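Local coordinates for beta-galactosidase (Geobacillus stearothermophilus, PDB 4OIF), which probably hydrolyses terminal non-reducing beta-D-galactose residues from beta-D-galactosides, as a zinc-binding glycosidase of family GH42, at residues 3-8 and 634-639; 402-407 and 638-643; 453-458 and 617-622. All coordinates share one frame; numbering follows the deposited sequence.

The three contacts illustrate how a multidomain chain is sewn together by its connecting loops, all well away from the annotated catalytic and zinc sites. Interactions 1 and 2 overlap at Cys638 and Asp639, both drawing on strand 638-645, and their centres are about 8 Å apart. Arg6 NH2 probably donates to Gly403 O, 3.0 Å away, and Thr7 N to Gly406 O at 2.8 Å, so the N-terminal arm and the 402-407 loop are joined directly. Interaction 3, about 16 Å from interaction 1 and 14 Å from interaction 2 between centres, approaches the hairpin of strands 628-634 and 638-645 through its 617-622 loop, where Val619 CG1 packs 3.4 Å from Asp639 OD2.

Interaction 1 (3-8 and 634-639); sequences KYERTY and QAPECD
An end-on salt bridge between Arg6 and Glu637 ties the N-terminal arm to the tip of the beta hairpin of strands 628-634 and 638-645. The shorter, straighter bond runs from Arg6 NH2 to Glu637 OE2 (2.7 Å, 161°); the oxygen lies in the guanidinium plane, whereas the nitrogen sits above the carboxylate plane. Arg6 NH1 meets the syn lone pair of Glu637 OE1 at 3.3 Å and bonds only weakly to OE2. Arg6 is extended from CG to NE, while Glu637 bends at chi2 (-81°), and the two flat groups are turned 36° apart. Arg6 NH2 has a second partner in the 402-407 loop. Water 1 is hydrogen-bonded to Tyr4 O and Gln634 O, 2.6 Å from each. Gln634 NE2 donates at 2.8 Å to Asp639 OD1, itself also paired with Arg686, which holds the amide. Ala635 CB lies over one guanidinium face. An alanine at Arg6 would lose the two-nitrogen grip on Glu637 and the loop partner, and would probably loosen the arm from the hairpin tip. Pro636 CD packs 3.2 Å from Tyr4 O. Gln634 CB forms a CH-pi contact over one face of the Tyr4 ring, 4.1 Å from its centroid, and Gln634 OE1 stands 3.3 Å from Tyr4 CE1.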
# COMPACT_ATOMS: atom_id res chain seq x y z
N LYS A 3 -32.99 -4.13 -44.61
CA LYS A 3 -31.76 -4.01 -45.40
C LYS A 3 -30.90 -2.80 -44.97
O LYS A 3 -31.06 -1.72 -45.54
CB LYS A 3 -32.09 -3.88 -46.89
CG LYS A 3 -33.26 -4.73 -47.39
CD LYS A 3 -34.64 -4.11 -47.09
CE LYS A 3 -35.76 -5.13 -47.26
NZ LYS A 3 -37.10 -4.55 -46.96
N TYR A 4 -30.01 -3.00 -43.98
CA TYR A 4 -29.17 -1.91 -43.44
C TYR A 4 -29.98 -0.67 -43.06
O TYR A 4 -29.48 0.45 -43.17
CB TYR A 4 -28.10 -1.47 -44.45
CG TYR A 4 -27.01 -2.47 -44.81
CD1 TYR A 4 -26.27 -3.13 -43.83
CD2 TYR A 4 -26.73 -2.73 -46.14
CE1 TYR A 4 -25.28 -4.04 -44.19
CE2 TYR A 4 -25.74 -3.63 -46.50
CZ TYR A 4 -25.02 -4.28 -45.53
OH TYR A 4 -24.04 -5.17 -45.92
N GLU A 5 -31.23 -0.85 -42.65
CA GLU A 5 -32.07 0.32 -42.47
C GLU A 5 -31.60 1.11 -41.25
O GLU A 5 -31.13 0.55 -40.28
CB GLU A 5 -33.55 -0.06 -42.34
CG GLU A 5 -34.46 0.76 -43.27
CD GLU A 5 -34.38 2.26 -43.00
OE1 GLU A 5 -34.75 2.69 -41.88
OE2 GLU A 5 -33.94 3.01 -43.89
N ARG A 6 -31.72 2.43 -41.34
CA ARG A 6 -31.35 3.29 -40.23
C ARG A 6 -32.29 3.09 -39.05
O ARG A 6 -33.48 2.83 -39.22
CB ARG A 6 -31.35 4.76 -40.65
CG ARG A 6 -30.23 5.14 -41.60
CD ARG A 6 -30.40 6.57 -42.05
NE ARG A 6 -29.26 7.05 -42.82
CZ ARG A 6 -29.11 6.91 -44.13
NH1 ARG A 6 -30.03 6.28 -44.85
NH2 ARG A 6 -28.03 7.40 -44.73
N THR A 7 -31.74 3.19 -37.85
CA THR A 7 -32.55 3.14 -36.65
C THR A 7 -32.15 4.31 -35.75
O THR A 7 -31.08 4.31 -35.14
CB THR A 7 -32.37 1.80 -35.91
OG1 THR A 7 -31.01 1.67 -35.49
CG2 THR A 7 -32.73 0.63 -36.82
N TYR A 8 -33.00 5.33 -35.71
CA TYR A 8 -32.69 6.56 -34.97
C TYR A 8 -32.98 6.42 -33.48
O TYR A 8 -34.03 5.93 -33.08
CB TYR A 8 -33.48 7.73 -35.55
CG TYR A 8 -33.14 8.06 -36.99
CD1 TYR A 8 -32.25 9.09 -37.30
CD2 TYR A 8 -33.70 7.35 -38.05
CE1 TYR A 8 -31.94 9.41 -38.61
CE2 TYR A 8 -33.39 7.66 -39.36
CZ TYR A 8 -32.51 8.68 -39.64
OH TYR A 8 -32.20 8.99 -40.94
N GLN A 634 -22.89 1.33 -42.05
CA GLN A 634 -23.53 0.98 -43.30
C GLN A 634 -24.95 1.50 -43.37
O GLN A 634 -25.77 1.24 -42.49
CB GLN A 634 -23.51 -0.54 -43.49
CG GLN A 634 -22.14 -1.13 -43.24
CD GLN A 634 -21.98 -2.53 -43.82
OE1 GLN A 634 -22.18 -3.53 -43.14
NE2 GLN A 634 -21.61 -2.59 -45.09
N ALA A 635 -25.24 2.26 -44.43
CA ALA A 635 -26.58 2.75 -44.72
C ALA A 635 -27.20 1.88 -45.81
O ALA A 635 -26.50 1.08 -46.43
CB ALA A 635 -26.52 4.21 -45.14
N PRO A 636 -28.52 2.01 -46.05
CA PRO A 636 -29.10 1.22 -47.14
C PRO A 636 -28.42 1.51 -48.47
O PRO A 636 -28.05 0.60 -49.21
CB PRO A 636 -30.56 1.66 -47.16
CG PRO A 636 -30.83 2.17 -45.79
CD PRO A 636 -29.55 2.79 -45.33
N GLU A 637 -28.24 2.80 -48.75
CA GLU A 637 -27.70 3.26 -50.02
C GLU A 637 -26.17 3.29 -50.09
O GLU A 637 -25.61 3.31 -51.19
CB GLU A 637 -28.25 4.66 -50.33
CG GLU A 637 -27.71 5.78 -49.43
CD GLU A 637 -28.42 5.88 -48.08
OE1 GLU A 637 -29.15 4.94 -47.71
OE2 GLU A 637 -28.26 6.91 -47.40
N CYS A 638 -25.48 3.32 -48.95
CA CYS A 638 -24.02 3.45 -48.99
C CYS A 638 -23.26 3.06 -47.72
O CYS A 638 -23.81 2.95 -46.63
CB CYS A 638 -23.65 4.89 -49.34
SG CYS A 638 -24.02 6.05 -48.05
N ASP A 639 -21.96 2.87 -47.91
CA ASP A 639 -21.05 2.64 -46.80
C ASP A 639 -20.38 3.96 -46.41
O ASP A 639 -20.02 4.77 -47.27
CB ASP A 639 -20.02 1.58 -47.18
CG ASP A 639 -20.61 0.17 -47.23
OD1 ASP A 639 -21.54 -0.14 -46.45
OD2 ASP A 639 -20.13 -0.64 -48.06
O HOH W 1 -28.02 1.45 -41.20

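Interaction 2 (402-407 and 638-643)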
# COMPACT_ATOMS: atom_id res chain seq x y z
N SER A 402 -24.59 14.08 -41.21
CA SER A 402 -25.91 13.69 -40.73
C SER A 402 -26.43 12.39 -41.32
O SER A 402 -27.34 11.78 -40.78
CB SER A 402 -26.91 14.81 -41.00
OG SER A 402 -26.92 15.13 -42.38
N GLY A 403 -25.84 11.95 -42.43
CA GLY A 403 -26.25 10.71 -43.07
C GLY A 403 -25.82 9.48 -42.31
O GLY A 403 -26.37 8.39 -42.47
N ILE A 404 -24.81 9.66 -41.46
CA ILE A 404 -24.32 8.57 -40.64
C ILE A 404 -25.28 8.30 -39.47
O ILE A 404 -25.39 7.17 -38.96
CB ILE A 404 -22.90 8.89 -40.15
CG1 ILE A 404 -21.99 9.11 -41.37
CG2 ILE A 404 -22.36 7.77 -39.28
CD1 ILE A 404 -20.71 9.89 -41.05
N VAL A 405 -26.01 9.34 -39.07
CA VAL A 405 -26.95 9.23 -37.96
C VAL A 405 -27.94 8.07 -38.15
O VAL A 405 -28.62 7.98 -39.17
CB VAL A 405 -27.75 10.54 -37.76
CG1 VAL A 405 -28.82 10.35 -36.69
CG2 VAL A 405 -26.81 11.67 -37.39
N GLY A 406 -27.98 7.18 -37.17
CA GLY A 406 -28.89 6.06 -37.20
C GLY A 406 -28.40 4.86 -37.99
O GLY A 406 -29.05 3.82 -37.99
N THR A 407 -27.27 4.99 -38.68
CA THR A 407 -26.72 3.83 -39.39
C THR A 407 -26.16 2.79 -38.42
O THR A 407 -25.56 3.14 -37.39
CB THR A 407 -25.60 4.23 -40.38
OG1 THR A 407 -24.56 4.93 -39.68
CG2 THR A 407 -26.16 5.10 -41.50
N CYS A 638 -25.48 3.32 -48.95
CA CYS A 638 -24.02 3.45 -48.99
C CYS A 638 -23.26 3.06 -47.72
O CYS A 638 -23.81 2.95 -46.63
CB CYS A 638 -23.65 4.89 -49.34
SG CYS A 638 -24.02 6.05 -48.05
N ASP A 639 -21.96 2.87 -47.91
CA ASP A 639 -21.05 2.64 -46.80
C ASP A 639 -20.38 3.96 -46.41
O ASP A 639 -20.02 4.77 -47.27
CB ASP A 639 -20.02 1.58 -47.18
CG ASP A 639 -20.61 0.17 -47.23
OD1 ASP A 639 -21.54 -0.14 -46.45
OD2 ASP A 639 -20.13 -0.64 -48.06
N TYR A 640 -20.24 4.19 -45.11
CA TYR A 640 -19.45 5.29 -44.58
C TYR A 640 -18.23 4.71 -43.90
O TYR A 640 -18.34 3.98 -42.92
CB TYR A 640 -20.23 6.14 -43.59
CG TYR A 640 -21.43 6.83 -44.16
CD1 TYR A 640 -22.72 6.38 -43.86
CD2 TYR A 640 -21.29 7.94 -44.98
CE1 TYR A 640 -23.83 7.02 -44.38
CE2 TYR A 640 -22.40 8.59 -45.49
CZ TYR A 640 -23.66 8.13 -45.19
OH TYR A 640 -24.77 8.77 -45.70
N VAL A 641 -17.06 5.06 -44.41
CA VAL A 641 -15.84 4.43 -43.99
C VAL A 641 -14.90 5.45 -43.38
O VAL A 641 -14.66 6.51 -43.93
CB VAL A 641 -15.19 3.72 -45.18
CG1 VAL A 641 -13.94 2.97 -44.74
CG2 VAL A 641 -16.21 2.76 -45.82
N PHE A 642 -14.37 5.13 -42.21
CA PHE A 642 -13.43 5.99 -41.50
C PHE A 642 -12.04 5.39 -41.59
O PHE A 642 -11.81 4.25 -41.15
CB PHE A 642 -13.83 6.13 -40.02
CG PHE A 642 -15.09 6.91 -39.80
CD1 PHE A 642 -16.33 6.37 -40.13
CD2 PHE A 642 -15.05 8.16 -39.21
CE1 PHE A 642 -17.51 7.09 -39.91
CE2 PHE A 642 -16.22 8.89 -38.99
CZ PHE A 642 -17.45 8.35 -39.34
N ILE A 643 -11.11 6.16 -42.15
CA ILE A 643 -9.71 5.76 -42.21
C ILE A 643 -8.91 6.62 -41.23
O ILE A 643 -8.68 7.81 -41.47
CB ILE A 643 -9.16 5.89 -43.63
CG1 ILE A 643 -10.12 5.24 -44.64
CG2 ILE A 643 -7.78 5.26 -43.71
CD1 ILE A 643 -9.74 5.43 -46.12
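A type II beta turn from Ile404 to Thr407, in the loop between helix 386-399 and strand 413-416, presents its first side chain to two aromatic rings of strand 638-645. Ile404 meets Tyr640 through CG1, which stands over one face of the ring in a CH-pi contact, 3.7 Å from the centroid and 15° off the normal. With chi1 at -58°, CG1 is anti to the carbonyl carbon, and the chain then runs on so that CD1 meets Phe642 CZ tip to tip at 4.0 Å. The opposite face of Tyr640 is taken by Cys638 SG, 3.5 Å above the plane and offset toward the rim. Strand 638-645 belongs to the antiparallel C-terminal sheet, and the contact joins it to the TIM-barrel part of the chain: Ile350 of helix 341-351 touches both Ile404 and Phe642. At the far end of Tyr640 the backbone of Gly403 closes in, its O 3.5 Å from Tyr640 CE1 and its CA 3.6 Å from Tyr640 OH; a CB at this position would clash with that hydroxyl. The turn is braced by Thr407, whose N and OG1 both donate to Ile404 O, the OG1 bond very short at 2.5 Å and on a carbonyl lone pair. With chi1 at 57°, Thr407 OG1 sits between the backbone N and the carbonyl carbon, which puts CG2 at the edge of the Tyr640 ring, 4.2 Å from CE1.

Interaction 3 (453-458 and 617-622)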
# COMPACT_ATOMS: atom_id res chain seq x y z
N ASP A 453 -9.42 -4.64 -39.56
CA ASP A 453 -10.58 -3.80 -39.84
C ASP A 453 -11.81 -4.66 -40.05
O ASP A 453 -12.71 -4.32 -40.81
CB ASP A 453 -10.31 -2.91 -41.06
CG ASP A 453 -9.00 -2.15 -40.93
OD1 ASP A 453 -8.72 -1.64 -39.83
OD2 ASP A 453 -8.24 -2.10 -41.92
N ILE A 454 -11.83 -5.79 -39.36
CA ILE A 454 -12.98 -6.67 -39.42
C ILE A 454 -13.98 -6.30 -38.33
O ILE A 454 -13.63 -6.25 -37.15
CB ILE A 454 -12.55 -8.13 -39.29
CG1 ILE A 454 -11.71 -8.50 -40.52
CG2 ILE A 454 -13.76 -9.02 -39.16
CD1 ILE A 454 -11.47 -9.95 -40.68
N PRO A 455 -15.23 -6.01 -38.73
CA PRO A 455 -16.21 -5.54 -37.75
C PRO A 455 -16.42 -6.60 -36.68
O PRO A 455 -16.44 -7.79 -36.99
CB PRO A 455 -17.48 -5.33 -38.59
CG PRO A 455 -17.00 -5.21 -39.99
CD PRO A 455 -15.80 -6.11 -40.08
N VAL A 456 -16.53 -6.16 -35.42
CA VAL A 456 -16.75 -7.08 -34.32
C VAL A 456 -17.84 -6.55 -33.39
O VAL A 456 -17.86 -5.36 -33.06
CB VAL A 456 -15.45 -7.32 -33.50
CG1 VAL A 456 -15.74 -8.16 -32.27
CG2 VAL A 456 -14.41 -8.00 -34.37
N ASP A 457 -18.77 -7.42 -33.02
CA ASP A 457 -19.67 -7.16 -31.92
C ASP A 457 -19.08 -7.78 -30.67
O ASP A 457 -18.66 -8.94 -30.69
CB ASP A 457 -21.06 -7.75 -32.19
CG ASP A 457 -21.92 -6.87 -33.09
OD1 ASP A 457 -21.44 -5.85 -33.62
OD2 ASP A 457 -23.10 -7.23 -33.28
N VAL A 458 -19.04 -7.04 -29.57
CA VAL A 458 -18.72 -7.65 -28.28
C VAL A 458 -20.03 -7.84 -27.54
O VAL A 458 -20.62 -6.88 -27.07
CB VAL A 458 -17.73 -6.82 -27.46
CG1 VAL A 458 -17.46 -7.48 -26.11
CG2 VAL A 458 -16.43 -6.64 -28.23
N ARG A 617 -14.28 -10.32 -43.88
CA ARG A 617 -13.73 -9.15 -44.57
C ARG A 617 -14.09 -7.85 -43.87
O ARG A 617 -15.05 -7.79 -43.09
CB ARG A 617 -14.22 -9.11 -46.02
CG ARG A 617 -13.46 -10.06 -46.93
CD ARG A 617 -13.79 -9.85 -48.39
NE ARG A 617 -14.82 -10.76 -48.89
CZ ARG A 617 -15.03 -11.02 -50.18
NH1 ARG A 617 -14.27 -10.45 -51.11
NH2 ARG A 617 -15.99 -11.86 -50.54
N PRO A 618 -13.31 -6.79 -44.13
CA PRO A 618 -13.76 -5.46 -43.74
C PRO A 618 -14.90 -5.02 -44.64
O PRO A 618 -15.17 -5.66 -45.66
CB PRO A 618 -12.53 -4.59 -43.97
CG PRO A 618 -11.75 -5.33 -45.00
CD PRO A 618 -11.95 -6.77 -44.68
N VAL A 619 -15.56 -3.93 -44.28
CA VAL A 619 -16.61 -3.38 -45.12
C VAL A 619 -15.99 -2.78 -46.38
O VAL A 619 -16.45 -3.01 -47.48
CB VAL A 619 -17.43 -2.34 -44.35
CG1 VAL A 619 -18.24 -1.49 -45.31
CG2 VAL A 619 -18.32 -3.03 -43.32
N LEU A 620 -14.92 -2.02 -46.21
CA LEU A 620 -14.14 -1.60 -47.37
C LEU A 620 -12.68 -1.88 -47.10
O LEU A 620 -12.12 -1.38 -46.13
CB LEU A 620 -14.33 -0.12 -47.68
CG LEU A 620 -13.47 0.42 -48.83
CD1 LEU A 620 -13.94 -0.11 -50.18
CD2 LEU A 620 -13.46 1.95 -48.83
N PHE A 621 -12.06 -2.70 -47.95
CA PHE A 621 -10.65 -2.97 -47.78
C PHE A 621 -9.81 -1.73 -48.07
O PHE A 621 -9.98 -1.08 -49.10
CB PHE A 621 -10.19 -4.12 -48.68
CG PHE A 621 -8.71 -4.36 -48.60
CD1 PHE A 621 -8.17 -5.04 -47.53
CD2 PHE A 621 -7.86 -3.88 -49.59
CE1 PHE A 621 -6.79 -5.25 -47.44
CE2 PHE A 621 -6.49 -4.08 -49.50
CZ PHE A 621 -5.95 -4.77 -48.42
N VAL A 622 -8.92 -1.40 -47.15
CA VAL A 622 -7.93 -0.37 -47.39
C VAL A 622 -6.58 -0.95 -47.03
O VAL A 622 -6.42 -1.52 -45.96
CB VAL A 622 -8.20 0.90 -46.55
CG1 VAL A 622 -7.10 1.92 -46.80
CG2 VAL A 622 -9.56 1.48 -46.84
O HOH W 2 -14.55 -2.54 -41.64
O HOH W 3 -8.88 -2.88 -44.67
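This is a water-bridged joint between two loops, with no direct hydrogen bond across it, at the edge of the mixed sheet of the trimerisation domain. Strand 456-459, outermost in that sheet within the chain, lies parallel to strand 413-416 and completes a beta-alpha-beta crossover. Asp453 ends the helical part of that crossover in a Schellman motif, its positive phi (65°) turning the chain out of helix 438-451, and residues 617-622 lie against the backbone of this turn. The main-chain O of Asp453 faces the Pro618 ring, 3.2 Å from CB, and also accepts a hydrogen bond from water 2, 2.7 Å away. That water in turn accepts from Val619 N at 3.1 Å, so the Asp453 carbonyl touches the proline ring directly and reaches the next amide through the water. A second bridge runs through the side chain: Asp453 OD2 accepts a hydrogen bond from water 3 (2.9 Å), and Val622 N donates to the same water, also at 2.9 Å. The carboxylate has direct partners too, with OD2 receiving His624 NE2 and OD1 receiving Val630 N from strand 628-634, which fixes its rotation and links the crossover to the C-terminal sheet. The apolar part of the joint is light. Ile454 CG1 packs against the carbonyl carbon of Arg617 at 4.2 Å. The Pro455 ring meets the Arg617-Val619 bend, with CD 3.5 Å from Arg617 O and, crossing at about a right angle, CG 4.2 Å from Val619 CG2.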